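Glutathione-independent glyoxalase DJ-1 (Schizosaccharomyces pombe, PDB 4QYT) converts methylglyoxal to D-lactate in a single glutathione-independent step and is involved in protection against reactive oxygen species. Local coordinates at residues 24-29 and 185-190. Sequence-based numbering, arbitrary orientation.
Sequences WGIFKR and NAVYKS
R29 and V187 lie closest along the backbone, their CA atoms 6.5 Å apart, where the last turns of helix 17-29 pass residues 185-190 of helix 181-190. The axes of the two short segments approach to 10.2 Å with their N-to-C directions 129° apart, nearer antiparallel than parallel. V187 points into the gap, and its CG2 lies 4.1 Å from the carbonyl O of R29. Its CG1, anti to its own backbone N (chi1 171°), sits between R29 CB and I26 CG2, the latter 4.4 Å away. L175 of helix 167-178 touches both I26 and V187 and extends this apolar patch. In the alpha/beta sandwich of the DJ-1/PfpI family, the contact thus joins the helix following the first strand of the central sheet to the C-terminal helix.

Toward S190 the contact becomes polar. The R29 chain runs extended from CG to NE, passing S190 with CD 4.1 Å from OG, and each of the three guanidinium nitrogens has a hydrogen-bonding or salt-bridge partner. NH1 donates back to G25 O at 3.0 Å; the oxygen lies in the guanidinium plane, while NH1 approaches from above the carbonyl plane of G25, and the backbone N of R29 reaches the same oxygen from the opposite face. NE donates to a water in the plane of the group, and the water passes a hydrogen bond to S190 O, bridging the helices where no direct hydrogen bond does. S190 OG instead turns back on its own helix, donating to V187 O at 2.7 Å. The dimer partner completes the arrangement: D16 of the second subunit forms a salt bridge with R29 NH2, and S190 O is hydrogen-bonded to NE2 of H133 of that subunit, an inferred active-site residue.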
loop_
_atom_site.group_PDB
_atom_site.type_symbol
_atom_site.label_atom_id
_atom_site.label_comp_id
_atom_site.label_asym_id
_atom_site.label_seq_id
_atom_site.Cartn_x
_atom_site.Cartn_y
_atom_site.Cartn_z
ATOM N N TRP A 24 6.496 1.153 -4.692
ATOM C CA TRP A 24 7.560 1.633 -3.792
ATOM C C TRP A 24 8.216 0.464 -3.058
ATOM O O TRP A 24 9.434 0.270 -3.081
ATOM C CB TRP A 24 6.982 2.619 -2.769
ATOM C CG TRP A 24 8.009 3.173 -1.843
ATOM C CD1 TRP A 24 8.318 2.664 -0.621
ATOM C CD2 TRP A 24 8.912 4.237 -2.081
ATOM N NE1 TRP A 24 9.352 3.347 -0.080
ATOM C CE2 TRP A 24 9.729 4.338 -0.935
ATOM C CE3 TRP A 24 9.103 5.144 -3.129
ATOM C CZ2 TRP A 24 10.718 5.310 -0.809
ATOM C CZ3 TRP A 24 10.109 6.094 -2.990
ATOM C CH2 TRP A 24 10.875 6.162 -1.840
ATOM N N GLY A 25 7.389 -0.342 -2.399
ATOM C CA GLY A 25 7.898 -1.424 -1.594
ATOM C C GLY A 25 8.538 -2.530 -2.409
ATOM O O GLY A 25 9.477 -3.187 -1.941
ATOM N N ILE A 26 8.023 -2.750 -3.601
ATOM C CA ILE A 26 8.581 -3.799 -4.491
ATOM C C ILE A 26 9.964 -3.401 -4.980
ATOM O O ILE A 26 10.903 -4.199 -4.914
ATOM C CB ILE A 26 7.580 -4.108 -5.614
ATOM C CG1 ILE A 26 6.365 -4.848 -5.033
ATOM C CG2 ILE A 26 8.216 -4.937 -6.734
ATOM C CD1 ILE A 26 5.162 -4.890 -5.952
ATOM N N PHE A 27 10.120 -2.165 -5.468
ATOM C CA PHE A 27 11.446 -1.732 -5.925
ATOM C C PHE A 27 12.434 -1.613 -4.781
ATOM O O PHE A 27 13.612 -1.970 -4.965
ATOM C CB PHE A 27 11.348 -0.454 -6.758
ATOM C CG PHE A 27 10.903 -0.695 -8.160
ATOM C CD1 PHE A 27 11.798 -1.243 -9.065
ATOM C CD2 PHE A 27 9.632 -0.452 -8.597
ATOM C CE1 PHE A 27 11.415 -1.550 -10.354
ATOM C CE2 PHE A 27 9.259 -0.753 -9.903
ATOM C CZ PHE A 27 10.164 -1.353 -10.783
ATOM N N LYS A 28 11.995 -1.178 -3.597
ATOM C CA LYS A 28 12.900 -1.158 -2.450
ATOM C C LYS A 28 13.379 -2.581 -2.118
ATOM O O LYS A 28 14.574 -2.825 -1.872
ATOM C CB LYS A 28 12.218 -0.515 -1.230
ATOM C CG LYS A 28 12.186 0.989 -1.325
ATOM C CD LYS A 28 13.434 1.570 -0.691
ATOM C CE LYS A 28 13.485 3.067 -0.770
ATOM N NZ LYS A 28 14.691 3.614 -0.066
ATOM N N ARG A 29 12.474 -3.559 -2.136
ATOM C CA ARG A 29 12.895 -4.934 -1.873
ATOM C C ARG A 29 13.897 -5.426 -2.904
ATOM O O ARG A 29 14.754 -6.268 -2.605
ATOM C CB ARG A 29 11.686 -5.848 -1.844
ATOM C CG ARG A 29 10.880 -5.733 -0.540
ATOM C CD ARG A 29 9.536 -6.399 -0.686
ATOM N NE ARG A 29 8.765 -6.470 0.549
ATOM C CZ ARG A 29 8.156 -5.439 1.101
ATOM N NH1 ARG A 29 8.125 -4.254 0.499
ATOM N NH2 ARG A 29 7.457 -5.615 2.215
ATOM N N ASN A 185 12.267 -13.530 -9.055
ATOM C CA ASN A 185 11.657 -14.655 -8.354
ATOM C C ASN A 185 11.836 -14.535 -6.841
ATOM O O ASN A 185 10.947 -14.884 -6.055
ATOM C CB ASN A 185 12.239 -15.986 -8.843
ATOM C CG ASN A 185 11.720 -16.391 -10.209
ATOM O OD1 ASN A 185 10.718 -15.872 -10.714
ATOM N ND2 ASN A 185 12.408 -17.352 -10.818
ATOM N N ALA A 186 12.999 -14.066 -6.423
ATOM C CA ALA A 186 13.295 -13.925 -5.011
ATOM C C ALA A 186 12.348 -12.853 -4.446
ATOM O O ALA A 186 11.792 -13.014 -3.338
ATOM C CB ALA A 186 14.721 -13.491 -4.803
ATOM N N VAL A 187 12.251 -11.684 -5.091
ATOM C CA VAL A 187 11.347 -10.633 -4.574
ATOM C C VAL A 187 9.937 -11.180 -4.522
ATOM O O VAL A 187 9.227 -11.004 -3.511
ATOM C CB VAL A 187 11.441 -9.353 -5.409
ATOM C CG1 VAL A 187 10.370 -8.378 -4.999
ATOM C CG2 VAL A 187 12.832 -8.736 -5.247
ATOM N N TYR A 188 9.494 -11.778 -5.621
ATOM C CA TYR A 188 8.153 -12.321 -5.687
ATOM C C TYR A 188 7.864 -13.228 -4.504
ATOM O O TYR A 188 6.813 -13.139 -3.841
ATOM C CB TYR A 188 7.926 -13.063 -7.022
ATOM C CG TYR A 188 6.522 -13.591 -7.229
ATOM C CD1 TYR A 188 6.118 -14.804 -6.692
ATOM C CD2 TYR A 188 5.597 -12.868 -7.995
ATOM C CE1 TYR A 188 4.809 -15.239 -6.828
ATOM C CE2 TYR A 188 4.314 -13.338 -8.198
ATOM C CZ TYR A 188 3.928 -14.527 -7.618
ATOM O OH TYR A 188 2.647 -15.005 -7.800
ATOM N N LYS A 189 8.746 -14.189 -4.277
ATOM C CA LYS A 189 8.560 -15.147 -3.190
ATOM C C LYS A 189 8.398 -14.479 -1.835
ATOM O O LYS A 189 7.604 -14.913 -1.010
ATOM C CB LYS A 189 9.729 -16.141 -3.170
ATOM C CG LYS A 189 9.631 -17.223 -2.114
ATOM C CD LYS A 189 10.847 -18.135 -2.076
ATOM C CE LYS A 189 10.673 -19.346 -1.170
ATOM N NZ LYS A 189 12.001 -19.987 -0.957
ATOM N N SER A 190 9.136 -13.409 -1.611
ATOM C CA SER A 190 9.111 -12.691 -0.342
ATOM C C SER A 190 7.778 -11.995 -0.058
ATOM O O SER A 190 7.531 -11.623 1.087
ATOM C CB SER A 190 10.242 -11.662 -0.256
ATOM O OG SER A 190 9.947 -10.480 -0.985
HETATM O O HOH W 1 8.675 -8.966 1.882
#